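Local coordinates for protein SsfX3 (Streptomyces sp. SF2575, PDB 3SKV) that probably transfers a salicylyl group in tetracycline biosynthesis, acting as an acyltransferase of the GDSL/SGNH hydrolase family, at residues H187-D193 and A245-R251; R278-T284 and D327-H331; R206-A212 and H364-A368; S75-L79 and F225-G229. The protein carries 1 engineered substitution. All blocks are in the same frame, centred on the assembly; numbering follows the deposited sequence.

Interaction 1: residues H187-D193 and A245-R251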
loop_
_atom_site.group_PDB
_atom_site.type_symbol
_atom_site.label_atom_id
_atom_site.label_comp_id
_atom_site.label_asym_id
_atom_site.label_seq_id
_atom_site.Cartn_x
_atom_site.Cartn_y
_atom_site.Cartn_z
ATOM N N HIS A 187 6.664 -6.970 -10.182
ATOM C CA HIS A 187 6.552 -6.335 -8.877
ATOM C C HIS A 187 6.469 -4.846 -8.972
ATOM O O HIS A 187 7.304 -4.213 -9.635
ATOM C CB HIS A 187 7.711 -6.731 -7.950
ATOM C CG HIS A 187 7.702 -8.166 -7.586
ATOM N ND1 HIS A 187 6.999 -8.617 -6.490
ATOM C CD2 HIS A 187 8.299 -9.214 -8.193
ATOM C CE1 HIS A 187 7.185 -9.929 -6.462
ATOM N NE2 HIS A 187 7.967 -10.333 -7.463
ATOM N N TRP A 188 5.487 -4.275 -8.268
ATOM C CA TRP A 188 5.339 -2.838 -8.193
ATOM C C TRP A 188 5.455 -2.348 -6.765
ATOM O O TRP A 188 4.584 -2.633 -5.941
ATOM C CB TRP A 188 4.053 -2.336 -8.867
ATOM C CG TRP A 188 3.822 -0.859 -8.690
ATOM C CD1 TRP A 188 4.773 0.122 -8.571
ATOM C CD2 TRP A 188 2.552 -0.204 -8.575
ATOM N NE1 TRP A 188 4.173 1.345 -8.406
ATOM C CE2 TRP A 188 2.808 1.178 -8.415
ATOM C CE3 TRP A 188 1.210 -0.647 -8.650
ATOM C CZ2 TRP A 188 1.774 2.122 -8.318
ATOM C CZ3 TRP A 188 0.188 0.287 -8.545
ATOM C CH2 TRP A 188 0.472 1.652 -8.365
ATOM N N ILE A 189 6.549 -1.598 -6.481
ATOM C CA ILE A 189 6.789 -0.981 -5.185
ATOM C C ILE A 189 6.343 0.473 -5.223
ATOM O O ILE A 189 6.809 1.240 -6.082
ATOM C CB ILE A 189 8.257 -1.093 -4.688
ATOM C CG1 ILE A 189 8.775 -2.547 -4.721
ATOM C CG2 ILE A 189 8.393 -0.452 -3.268
ATOM C CD1 ILE A 189 10.212 -2.703 -4.150
ATOM N N HIS A 190 5.438 0.857 -4.288
ATOM C CA HIS A 190 5.016 2.250 -4.184
ATOM C C HIS A 190 5.406 2.780 -2.791
ATOM O O HIS A 190 5.064 2.180 -1.768
ATOM C CB HIS A 190 3.530 2.495 -4.513
ATOM C CG HIS A 190 3.150 3.936 -4.360
ATOM N ND1 HIS A 190 3.490 4.887 -5.333
ATOM C CD2 HIS A 190 2.576 4.571 -3.306
ATOM C CE1 HIS A 190 3.101 6.056 -4.843
ATOM N NE2 HIS A 190 2.533 5.914 -3.626
ATOM N N TYR A 191 6.144 3.903 -2.780
ATOM C CA TYR A 191 6.576 4.559 -1.544
ATOM C C TYR A 191 6.114 6.013 -1.509
ATOM O O TYR A 191 6.152 6.697 -2.515
ATOM C CB TYR A 191 8.114 4.480 -1.412
ATOM C CG TYR A 191 8.685 5.283 -0.270
ATOM C CD1 TYR A 191 8.725 4.765 1.021
ATOM C CD2 TYR A 191 9.181 6.565 -0.473
ATOM C CE1 TYR A 191 9.204 5.522 2.090
ATOM C CE2 TYR A 191 9.678 7.324 0.587
ATOM C CZ TYR A 191 9.684 6.799 1.865
ATOM O OH TYR A 191 10.220 7.517 2.900
ATOM N N GLY A 192 5.747 6.490 -0.344
ATOM C CA GLY A 192 5.393 7.894 -0.178
ATOM C C GLY A 192 3.954 8.223 0.164
ATOM O O GLY A 192 3.201 7.375 0.650
ATOM N N ASP A 193 3.602 9.501 -0.061
ATOM C CA ASP A 193 2.312 10.152 0.212
ATOM C C ASP A 193 2.165 10.574 1.680
ATOM O O ASP A 193 2.755 9.972 2.580
ATOM C CB ASP A 193 1.104 9.322 -0.292
ATOM C CG ASP A 193 1.034 9.220 -1.806
ATOM O OD1 ASP A 193 0.809 10.273 -2.464
ATOM O OD2 ASP A 193 1.171 8.084 -2.338
ATOM N N ALA A 245 11.635 -5.822 -7.630
ATOM C CA ALA A 245 10.879 -4.720 -8.229
ATOM C C ALA A 245 11.068 -4.618 -9.711
ATOM O O ALA A 245 12.202 -4.622 -10.211
ATOM C CB ALA A 245 11.279 -3.402 -7.584
ATOM N N ASP A 246 9.955 -4.447 -10.408
ATOM C CA ASP A 246 9.953 -4.264 -11.854
ATOM C C ASP A 246 9.515 -2.852 -12.182
ATOM O O ASP A 246 9.760 -2.404 -13.287
ATOM C CB ASP A 246 9.062 -5.297 -12.526
ATOM C CG ASP A 246 9.598 -6.687 -12.337
ATOM O OD1 ASP A 246 10.559 -7.055 -13.059
ATOM O OD2 ASP A 246 9.111 -7.393 -11.422
ATOM N N LEU A 247 8.912 -2.147 -11.201
ATOM C CA LEU A 247 8.429 -0.763 -11.273
ATOM C C LEU A 247 8.472 -0.193 -9.867
ATOM O O LEU A 247 7.948 -0.812 -8.939
ATOM C CB LEU A 247 6.978 -0.736 -11.779
ATOM C CG LEU A 247 6.388 0.530 -12.430
ATOM C CD1 LEU A 247 4.996 0.855 -11.903
ATOM C CD2 LEU A 247 7.344 1.732 -12.484
ATOM N N ILE A 248 9.124 0.968 -9.701
ATOM C CA ILE A 248 9.216 1.666 -8.430
ATOM C C ILE A 248 8.645 3.068 -8.579
ATOM O O ILE A 248 9.042 3.795 -9.478
ATOM C CB ILE A 248 10.663 1.679 -7.863
ATOM C CG1 ILE A 248 11.204 0.250 -7.692
ATOM C CG2 ILE A 248 10.747 2.494 -6.531
ATOM C CD1 ILE A 248 12.723 0.110 -7.668
ATOM N N SER A 249 7.739 3.460 -7.681
ATOM C CA SER A 249 7.189 4.819 -7.681
ATOM C C SER A 249 7.320 5.397 -6.309
ATOM O O SER A 249 7.024 4.723 -5.319
ATOM C CB SER A 249 5.745 4.870 -8.196
ATOM O OG SER A 249 4.857 3.940 -7.601
ATOM N N LEU A 250 7.860 6.626 -6.250
ATOM C CA LEU A 250 8.109 7.393 -5.033
ATOM C C LEU A 250 7.391 8.724 -5.110
ATOM O O LEU A 250 7.650 9.485 -6.041
ATOM C CB LEU A 250 9.635 7.674 -4.862
ATOM C CG LEU A 250 10.651 6.530 -5.132
ATOM C CD1 LEU A 250 12.044 7.065 -5.124
ATOM C CD2 LEU A 250 10.536 5.402 -4.094
ATOM N N ARG A 251 6.539 9.037 -4.138
ATOM C CA ARG A 251 5.895 10.353 -4.109
ATOM C C ARG A 251 6.241 11.047 -2.824
ATOM O O ARG A 251 5.910 10.574 -1.741
ATOM C CB ARG A 251 4.396 10.320 -4.340
ATOM C CG ARG A 251 3.994 11.548 -5.136
ATOM C CD ARG A 251 2.522 11.878 -5.156
ATOM N NE ARG A 251 1.710 10.692 -4.981
ATOM C CZ ARG A 251 1.337 9.879 -5.955
ATOM N NH1 ARG A 251 1.667 10.145 -7.214
ATOM N NH2 ARG A 251 0.634 8.797 -5.682
#
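Two neighbouring parallel strands, 187-192 and 247-252, pair here inside the five-stranded parallel sheet of the GDSL/SGNH domain, and a chain of polar side chains along one face reinforces the backbone pairing. The axes of the short strand segments approach to 4.7 Å and run 11° apart. W188 to Y191 pair in turn with L247 to L250, and I189, Y191, S249 and R251 supply the regular bonds between the strands. At the N-terminal end D246 joins in through its carboxylate, OD2 accepting from H187 N at 2.8 Å.

W188, H190, L247 and S249 share the face covered by helix 208-216. L247 CD1 sits over the five-membered ring of W188, 3.7 Å from its centroid, in a CH-pi contact. S249 OG lies at the edges of two rings, accepting from W188 NE1 at 2.8 Å and hydrogen-bonded to H190 ND1 at 2.8 Å. Both aromatic side chains leave the backbone with CG anti to N (chi1 of H190 179°), and this lays their nitrogens beside the one hydroxyl. On the far rim of its ring, H190 NE2 donates to D193 OD2 at 2.9 Å. I189, Y191, I248 and L250 fill the other face, packing on I240 of helix 234-242.

R251 NE gives D193 OD1 a nearly straight salt-bridge bond of 2.7 Å. D193 therefore answers H190 and R251 with its two oxygens, with a weak further bond from H197, which helps to fix its carboxylate. G192 and D193 begin the family's GDS signature, so this network probably helps to position the loop carrying the signature serine.

Interaction 2: residues R278-T284 and D327-H331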
loop_
_atom_site.group_PDB
_atom_site.type_symbol
_atom_site.label_atom_id
_atom_site.label_comp_id
_atom_site.label_asym_id
_atom_site.label_seq_id
_atom_site.Cartn_x
_atom_site.Cartn_y
_atom_site.Cartn_z
ATOM N N ARG A 278 19.363 1.991 -6.855
ATOM C CA ARG A 278 20.092 1.683 -8.067
ATOM C C ARG A 278 21.216 0.675 -7.883
ATOM O O ARG A 278 21.651 0.078 -8.877
ATOM C CB ARG A 278 20.598 2.961 -8.756
ATOM C CG ARG A 278 19.521 3.694 -9.549
ATOM C CD ARG A 278 19.409 3.157 -10.962
ATOM N NE ARG A 278 18.365 3.868 -11.697
ATOM C CZ ARG A 278 17.157 3.389 -11.994
ATOM N NH1 ARG A 278 16.806 2.161 -11.619
ATOM N NH2 ARG A 278 16.287 4.138 -12.661
ATOM N N GLU A 279 21.681 0.457 -6.632
ATOM C CA GLU A 279 22.726 -0.531 -6.367
ATOM C C GLU A 279 22.238 -1.932 -6.765
ATOM O O GLU A 279 23.024 -2.689 -7.323
ATOM C CB GLU A 279 23.131 -0.525 -4.898
ATOM C CG GLU A 279 23.837 0.722 -4.429
ATOM C CD GLU A 279 23.915 0.914 -2.921
ATOM O OE1 GLU A 279 23.439 0.040 -2.159
ATOM O OE2 GLU A 279 24.456 1.959 -2.499
ATOM N N ARG A 280 20.942 -2.252 -6.505
ATOM C CA ARG A 280 20.324 -3.550 -6.805
ATOM C C ARG A 280 19.261 -3.515 -7.918
ATOM O O ARG A 280 18.927 -4.565 -8.459
ATOM C CB ARG A 280 19.836 -4.279 -5.530
ATOM C CG ARG A 280 20.880 -4.308 -4.399
ATOM C CD ARG A 280 21.202 -5.670 -3.848
ATOM N NE ARG A 280 20.324 -6.114 -2.775
ATOM C CZ ARG A 280 19.878 -7.362 -2.639
ATOM N NH1 ARG A 280 20.184 -8.289 -3.541
ATOM N NH2 ARG A 280 19.111 -7.690 -1.608
ATOM N N HIS A 281 18.767 -2.317 -8.291
ATOM C CA HIS A 281 17.814 -2.109 -9.383
ATOM C C HIS A 281 18.435 -1.090 -10.351
ATOM O O HIS A 281 18.010 0.069 -10.375
ATOM C CB HIS A 281 16.443 -1.627 -8.855
ATOM C CG HIS A 281 15.832 -2.524 -7.834
ATOM N ND1 HIS A 281 15.514 -3.843 -8.125
ATOM C CD2 HIS A 281 15.520 -2.272 -6.542
ATOM C CE1 HIS A 281 15.025 -4.346 -7.009
ATOM N NE2 HIS A 281 14.996 -3.438 -6.033
ATOM N N PRO A 282 19.472 -1.470 -11.127
ATOM C CA PRO A 282 20.136 -0.471 -11.994
ATOM C C PRO A 282 19.344 0.040 -13.185
ATOM O O PRO A 282 19.612 1.148 -13.646
ATOM C CB PRO A 282 21.415 -1.179 -12.447
ATOM C CG PRO A 282 21.089 -2.624 -12.390
ATOM C CD PRO A 282 20.143 -2.790 -11.232
ATOM N N LEU A 283 18.411 -0.759 -13.707
ATOM C CA LEU A 283 17.639 -0.434 -14.913
ATOM C C LEU A 283 16.120 -0.339 -14.690
ATOM O O LEU A 283 15.382 0.049 -15.601
ATOM C CB LEU A 283 17.949 -1.496 -15.997
ATOM C CG LEU A 283 19.105 -1.316 -17.025
ATOM C CD1 LEU A 283 20.221 -0.334 -16.591
ATOM C CD2 LEU A 283 19.691 -2.669 -17.376
ATOM N N THR A 284 15.659 -0.704 -13.497
ATOM C CA THR A 284 14.245 -0.667 -13.133
ATOM C C THR A 284 13.680 0.749 -13.274
ATOM O O THR A 284 14.294 1.696 -12.765
ATOM C CB THR A 284 14.081 -1.188 -11.687
ATOM O OG1 THR A 284 14.654 -2.488 -11.611
ATOM C CG2 THR A 284 12.618 -1.222 -11.205
ATOM N N ASP A 327 21.071 8.379 -16.297
ATOM C CA ASP A 327 20.015 7.471 -15.867
ATOM C C ASP A 327 18.802 7.580 -16.782
ATOM O O ASP A 327 18.002 8.514 -16.668
ATOM C CB ASP A 327 19.652 7.663 -14.395
ATOM C CG ASP A 327 19.015 6.450 -13.727
ATOM O OD1 ASP A 327 18.339 5.653 -14.433
ATOM O OD2 ASP A 327 19.118 6.344 -12.487
ATOM N N GLN A 328 18.679 6.617 -17.703
ATOM C CA GLN A 328 17.604 6.543 -18.694
ATOM C C GLN A 328 16.314 5.990 -18.112
ATOM O O GLN A 328 15.261 6.081 -18.748
ATOM C CB GLN A 328 18.054 5.699 -19.897
ATOM C CG GLN A 328 19.288 6.285 -20.552
ATOM C CD GLN A 328 19.671 5.566 -21.791
ATOM O OE1 GLN A 328 20.599 4.747 -21.795
ATOM N NE2 GLN A 328 18.992 5.905 -22.882
ATOM N N ASN A 329 16.377 5.471 -16.882
ATOM C CA ASN A 329 15.222 4.881 -16.235
ATOM C C ASN A 329 14.648 5.629 -15.045
ATOM O O ASN A 329 13.920 5.045 -14.254
ATOM C CB ASN A 329 15.470 3.397 -15.998
ATOM C CG ASN A 329 15.732 2.665 -17.308
ATOM O OD1 ASN A 329 14.847 2.552 -18.160
ATOM N ND2 ASN A 329 16.976 2.232 -17.537
ATOM N N VAL A 330 14.953 6.923 -14.925
ATOM C CA VAL A 330 14.387 7.799 -13.888
ATOM C C VAL A 330 13.413 8.740 -14.614
ATOM O O VAL A 330 13.756 9.261 -15.664
ATOM C CB VAL A 330 15.415 8.568 -13.014
ATOM C CG1 VAL A 330 14.697 9.440 -11.987
ATOM C CG2 VAL A 330 16.299 7.607 -12.270
ATOM N N HIS A 331 12.181 8.895 -14.094
ATOM C CA HIS A 331 11.149 9.704 -14.752
ATOM C C HIS A 331 10.421 10.564 -13.773
ATOM O O HIS A 331 10.219 10.169 -12.626
ATOM C CB HIS A 331 10.121 8.813 -15.431
ATOM C CG HIS A 331 10.713 7.768 -16.328
ATOM N ND1 HIS A 331 11.066 8.051 -17.632
ATOM C CD2 HIS A 331 10.969 6.464 -16.083
ATOM C CE1 HIS A 331 11.534 6.920 -18.134
ATOM N NE2 HIS A 331 11.472 5.931 -17.245
HETATM O O HOH W 1 18.908 3.239 -15.306
#
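R278 extends its guanidinium toward the carboxylate of D327, the two side chains coming from opposite directions with their flat groups turned 52° against each other. NE makes the main bond, reaching D327 OD2 at 2.7 Å along an almost straight line. OD2 lies in the guanidinium plane and is met on its syn side, somewhat out of the carboxylate plane. A weak second bond runs from R278 NH2 to D327 OD1 at 3.1 Å. With chi2 at -87°, the R278 chain bends early and turns the edge of the group to carbonyls of its own loop. There NH1 donates to H281 O at 2.7 Å and to T284 O at 2.8 Å, and NH2 shares T284 O, so one carbonyl is held end-on by two nitrogens.

On the other side, D327 OD1 accepts from N329 N at 3.1 Å, closing an Asx turn just before strand 330-333. N329 packs its amide against the L283 carbonyl, while V330 CG2 lies 3.5 Å from R278 NH2. A water ties the loops again: it donates to P282 O and D327 OD1 and accepts from N329 ND2.

The contact joins the end of helix 266-278 and the loop that follows to the entry of the edge strand 330-333, near the surface. With carboxylate and carbonyl oxygens ranged round the guanidinium, its positive charge is probably well stabilised, and the group is kept from rotating; the salt bridge and the Asx turn fix D327 from two sides.

Interaction 3: residues R206-A212 and H364-A368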
loop_
_atom_site.group_PDB
_atom_site.type_symbol
_atom_site.label_atom_id
_atom_site.label_comp_id
_atom_site.label_asym_id
_atom_site.label_seq_id
_atom_site.Cartn_x
_atom_site.Cartn_y
_atom_site.Cartn_z
ATOM N N ARG A 206 -10.227 -1.990 -3.303
ATOM C CA ARG A 206 -10.690 -0.845 -4.068
ATOM C C ARG A 206 -10.007 0.478 -3.743
ATOM O O ARG A 206 -10.566 1.542 -4.029
ATOM C CB ARG A 206 -12.223 -0.797 -4.108
ATOM C CG ARG A 206 -12.825 -1.883 -5.028
ATOM C CD ARG A 206 -14.336 -1.878 -5.059
ATOM N NE ARG A 206 -14.850 -2.475 -3.821
ATOM C CZ ARG A 206 -16.122 -2.437 -3.426
ATOM N NH1 ARG A 206 -17.040 -1.831 -4.174
ATOM N NH2 ARG A 206 -16.484 -2.996 -2.277
ATOM N N THR A 207 -8.756 0.418 -3.208
ATOM C CA THR A 207 -7.939 1.621 -3.003
ATOM C C THR A 207 -7.392 1.958 -4.397
ATOM O O THR A 207 -7.403 1.088 -5.279
ATOM C CB THR A 207 -6.785 1.410 -1.991
ATOM O OG1 THR A 207 -5.887 0.426 -2.491
ATOM C CG2 THR A 207 -7.268 1.007 -0.603
ATOM N N TRP A 208 -6.891 3.185 -4.606
ATOM C CA TRP A 208 -6.353 3.532 -5.914
ATOM C C TRP A 208 -5.215 2.571 -6.277
ATOM O O TRP A 208 -5.172 2.097 -7.412
ATOM C CB TRP A 208 -5.953 5.004 -5.982
ATOM C CG TRP A 208 -4.721 5.374 -5.213
ATOM C CD1 TRP A 208 -4.657 5.852 -3.941
ATOM C CD2 TRP A 208 -3.367 5.286 -5.681
ATOM N NE1 TRP A 208 -3.346 6.081 -3.590
ATOM C CE2 TRP A 208 -2.534 5.749 -4.644
ATOM C CE3 TRP A 208 -2.781 4.864 -6.887
ATOM C CZ2 TRP A 208 -1.147 5.831 -4.783
ATOM C CZ3 TRP A 208 -1.409 4.897 -7.011
ATOM C CH2 TRP A 208 -0.605 5.401 -5.981
ATOM N N LEU A 209 -4.343 2.241 -5.292
ATOM C CA LEU A 209 -3.214 1.318 -5.432
ATOM C C LEU A 209 -3.660 -0.065 -5.865
ATOM O O LEU A 209 -3.110 -0.615 -6.818
ATOM C CB LEU A 209 -2.471 1.203 -4.092
ATOM C CG LEU A 209 -1.364 2.210 -3.837
ATOM C CD1 LEU A 209 -0.847 2.082 -2.467
ATOM C CD2 LEU A 209 -0.198 2.030 -4.826
ATOM N N ALA A 210 -4.665 -0.619 -5.177
ATOM C CA ALA A 210 -5.224 -1.932 -5.471
ATOM C C ALA A 210 -5.828 -1.962 -6.878
ATOM O O ALA A 210 -5.507 -2.861 -7.650
ATOM C CB ALA A 210 -6.275 -2.292 -4.428
ATOM N N LEU A 211 -6.646 -0.943 -7.231
ATOM C CA LEU A 211 -7.298 -0.804 -8.532
ATOM C C LEU A 211 -6.272 -0.636 -9.644
ATOM O O LEU A 211 -6.439 -1.226 -10.713
ATOM C CB LEU A 211 -8.223 0.424 -8.519
ATOM C CG LEU A 211 -9.735 0.286 -8.297
ATOM C CD1 LEU A 211 -10.247 -1.201 -8.103
ATOM C CD2 LEU A 211 -10.218 1.280 -7.289
ATOM N N ALA A 212 -5.231 0.180 -9.412
ATOM C CA ALA A 212 -4.190 0.419 -10.407
ATOM C C ALA A 212 -3.400 -0.877 -10.663
ATOM O O ALA A 212 -3.260 -1.252 -11.815
ATOM C CB ALA A 212 -3.262 1.550 -9.964
ATOM N N HIS A 364 -11.013 7.280 -5.603
ATOM C CA HIS A 364 -9.988 6.224 -5.636
ATOM C C HIS A 364 -9.908 5.590 -7.050
ATOM O O HIS A 364 -8.812 5.301 -7.523
ATOM C CB HIS A 364 -10.232 5.153 -4.557
ATOM C CG HIS A 364 -9.683 5.523 -3.214
ATOM N ND1 HIS A 364 -8.364 5.238 -2.863
ATOM C CD2 HIS A 364 -10.287 6.146 -2.175
ATOM C CE1 HIS A 364 -8.211 5.710 -1.643
ATOM N NE2 HIS A 364 -9.346 6.256 -1.183
ATOM N N GLU A 365 -11.058 5.474 -7.759
ATOM C CA GLU A 365 -11.085 4.930 -9.129
ATOM C C GLU A 365 -10.460 5.900 -10.109
ATOM O O GLU A 365 -9.689 5.468 -10.953
ATOM C CB GLU A 365 -12.491 4.555 -9.579
ATOM C CG GLU A 365 -12.986 3.272 -8.960
ATOM C CD GLU A 365 -14.436 2.978 -9.273
ATOM O OE1 GLU A 365 -14.701 2.418 -10.361
ATOM O OE2 GLU A 365 -15.309 3.301 -8.434
ATOM N N ILE A 366 -10.774 7.202 -9.986
ATOM C CA ILE A 366 -10.239 8.277 -10.823
ATOM C C ILE A 366 -8.716 8.388 -10.649
ATOM O O ILE A 366 -7.990 8.440 -11.647
ATOM C CB ILE A 366 -10.989 9.622 -10.552
ATOM C CG1 ILE A 366 -12.519 9.524 -10.797
ATOM C CG2 ILE A 366 -10.351 10.814 -11.288
ATOM C CD1 ILE A 366 -12.951 9.064 -12.119
ATOM N N PHE A 367 -8.247 8.421 -9.378
ATOM C CA PHE A 367 -6.829 8.489 -9.015
ATOM C C PHE A 367 -6.044 7.345 -9.699
ATOM O O PHE A 367 -4.984 7.589 -10.298
ATOM C CB PHE A 367 -6.657 8.423 -7.477
ATOM C CG PHE A 367 -5.303 8.890 -6.980
ATOM C CD1 PHE A 367 -4.177 8.089 -7.113
ATOM C CD2 PHE A 367 -5.146 10.148 -6.410
ATOM C CE1 PHE A 367 -2.915 8.543 -6.692
ATOM C CE2 PHE A 367 -3.891 10.586 -5.958
ATOM C CZ PHE A 367 -2.784 9.790 -6.109
ATOM N N ALA A 368 -6.602 6.121 -9.652
ATOM C CA ALA A 368 -6.031 4.904 -10.213
ATOM C C ALA A 368 -5.853 4.981 -11.727
ATOM O O ALA A 368 -4.765 4.662 -12.221
ATOM C CB ALA A 368 -6.884 3.692 -9.836
#
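F367 lies over one face of the W208 indole, the two rings inclined at 47° and the F367 centroid 4.2 Å from that of the five-membered ring. The pair is oblique, and the CD1-CE1 side of the phenyl ring makes the contact: F367 CD1 comes to 3.3 Å from W208 CD2, and CE1 rides above the middle of the indole. L209 CG covers the opposite face. A chi1 of 72° sets W208 CG between its own backbone N and carbonyl carbon, and turns one face of the indole to F367, with its edge to H364.

H364 approaches rim to rim, its ring not far from parallel to the indole plane. Its ND1 accepts from W208 N at 3.1 Å, in the first turn of helix 208-216, where T207 OG1 caps A210 N; its NE2 donates to R199 O. Further along, A368 CB rests 3.4 Å from W208 O and against L211 CB. The axes of these short helical segments approach to 8.1 Å and cross at -52°, consistent with the small alanine between them.

W208 also has H190 and H197 as edge-to-face neighbours. The aromatic cluster of W208, H364 and F367 joins the first and the last major helices of the GDSL/SGNH alpha/beta domain, beside the sheet.

Interaction 4: residues S75-L79 and F225-G229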
loop_
_atom_site.group_PDB
_atom_site.type_symbol
_atom_site.label_atom_id
_atom_site.label_comp_id
_atom_site.label_asym_id
_atom_site.label_seq_id
_atom_site.Cartn_x
_atom_site.Cartn_y
_atom_site.Cartn_z
ATOM N N SER A 75 5.411 4.743 16.679
ATOM C CA SER A 75 5.177 4.636 15.238
ATOM C C SER A 75 5.297 3.189 14.655
ATOM O O SER A 75 4.697 2.919 13.622
ATOM C CB SER A 75 6.108 5.597 14.492
ATOM O OG SER A 75 5.441 6.488 13.613
ATOM N N VAL A 76 6.067 2.279 15.311
ATOM C CA VAL A 76 6.365 0.897 14.880
ATOM C C VAL A 76 5.166 0.071 14.379
ATOM O O VAL A 76 5.273 -0.608 13.353
ATOM C CB VAL A 76 7.290 0.169 15.890
ATOM C CG1 VAL A 76 7.094 -1.345 15.893
ATOM C CG2 VAL A 76 8.748 0.518 15.626
ATOM N N GLY A 77 4.038 0.202 15.075
ATOM C CA GLY A 77 2.774 -0.460 14.778
ATOM C C GLY A 77 2.316 -0.295 13.348
ATOM O O GLY A 77 1.752 -1.238 12.769
ATOM N N ARG A 78 2.587 0.903 12.764
ATOM C CA ARG A 78 2.259 1.275 11.377
ATOM C C ARG A 78 2.837 0.272 10.359
ATOM O O ARG A 78 2.191 0.007 9.347
ATOM C CB ARG A 78 2.744 2.706 11.043
ATOM C CG ARG A 78 2.087 3.799 11.889
ATOM C CD ARG A 78 2.905 5.085 11.891
ATOM N NE ARG A 78 2.578 5.974 10.770
ATOM C CZ ARG A 78 2.326 7.275 10.890
ATOM N NH1 ARG A 78 2.354 7.859 12.083
ATOM N NH2 ARG A 78 2.042 8.005 9.817
ATOM N N LEU A 79 4.033 -0.304 10.649
ATOM C CA LEU A 79 4.704 -1.295 9.801
ATOM C C LEU A 79 3.922 -2.621 9.683
ATOM O O LEU A 79 4.073 -3.316 8.668
ATOM C CB LEU A 79 6.117 -1.578 10.334
ATOM C CG LEU A 79 7.295 -0.631 9.988
ATOM C CD1 LEU A 79 6.954 0.442 8.959
ATOM C CD2 LEU A 79 7.987 -0.119 11.227
ATOM N N PHE A 225 3.320 4.863 4.479
ATOM C CA PHE A 225 2.967 4.840 5.899
ATOM C C PHE A 225 2.532 6.237 6.353
ATOM O O PHE A 225 2.880 6.669 7.471
ATOM C CB PHE A 225 4.156 4.301 6.722
ATOM C CG PHE A 225 4.728 2.990 6.242
ATOM C CD1 PHE A 225 4.105 1.786 6.552
ATOM C CD2 PHE A 225 5.896 2.956 5.493
ATOM C CE1 PHE A 225 4.636 0.568 6.109
ATOM C CE2 PHE A 225 6.446 1.740 5.089
ATOM C CZ PHE A 225 5.809 0.551 5.400
ATOM N N ALA A 226 1.776 6.959 5.459
ATOM C CA ALA A 226 1.304 8.357 5.623
ATOM C C ALA A 226 2.517 9.327 5.774
ATOM O O ALA A 226 3.631 8.915 5.472
ATOM C CB ALA A 226 0.315 8.474 6.781
ATOM N N ALA A 227 2.318 10.589 6.196
ATOM C CA ALA A 227 3.378 11.608 6.290
ATOM C C ALA A 227 4.714 11.175 6.920
ATOM O O ALA A 227 5.761 11.292 6.265
ATOM C CB ALA A 227 2.854 12.882 6.933
ATOM N N ASP A 228 4.673 10.635 8.153
ATOM C CA ASP A 228 5.865 10.189 8.889
ATOM C C ASP A 228 6.804 9.260 8.131
ATOM O O ASP A 228 8.024 9.451 8.216
ATOM C CB ASP A 228 5.493 9.616 10.270
ATOM C CG ASP A 228 4.853 10.638 11.205
ATOM O OD1 ASP A 228 4.857 11.853 10.858
ATOM O OD2 ASP A 228 4.339 10.229 12.278
ATOM N N GLY A 229 6.246 8.305 7.373
ATOM C CA GLY A 229 7.049 7.359 6.611
ATOM C C GLY A 229 7.545 7.831 5.258
ATOM O O GLY A 229 8.282 7.098 4.602
#
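The guanidinium of R78 has D228 CB over one face, 3.6 Å above its plane, and the carbonyl of F225 at its edge with A226 CB. The other flat group, the F225 ring, carries the methyl L79 CD1 on one face. This CH-pi contact is 3.8 Å from methyl to ring centroid, 17° off the ring normal, and its carbons close to 3.7 Å between L79 CD1 and F225 CE1.

R78 NH2 makes the main polar bond, donating to F225 O at 2.8 Å with the donor tilted 24° from the carbonyl plane; NE adds a weak bond to the same oxygen. NH1 turns to D228 OD2 at 3.1 Å, a salt bridge. The R78 chain bends at chi3 (87°) and crosses D228 at about a right angle, with D228 CB over the guanidinium face and OD2 at NH1. One arginine thus holds both ends of the 225-228 turn, a backbone oxygen and an acid.

Behind the contact, F225 meets F236 of helix 234-242 ring to ring, and D228 O accepts from Q233 NE2 just before that helix. L79 reaches W60 and Y70 on its own side.

The pairing is a domain interface: a loop segment with helix-like backbone angles, from the N-terminal jelly-roll-like domain, is fastened to the loop after strand 219-223 of the GDSL/SGNH domain.

Overall arrangement
Interactions 1, 2 and 3 belong to the GDSL/SGNH domain, whereas interaction 4 joins it to the N-terminal domain. Interaction 1 lies at the centre of the parallel sheet; interaction 2 borders the same sheet at its 286-290 and 330-333 side, the centres about 12 Å apart, touching through T284 and A245. Interaction 3 covers the sheet with helices 208-216 and 361-377, its centre about 14 Å from that of interaction 1, meeting it through R251 and W188. Interaction 4 touches interaction 1 through Y191 and G229. Along the chain, 75-79 comes first and 364-368 last, with interactions 1, 3 and 4 interleaved, so segments distant in sequence converge round the sheet that bears the signature loop.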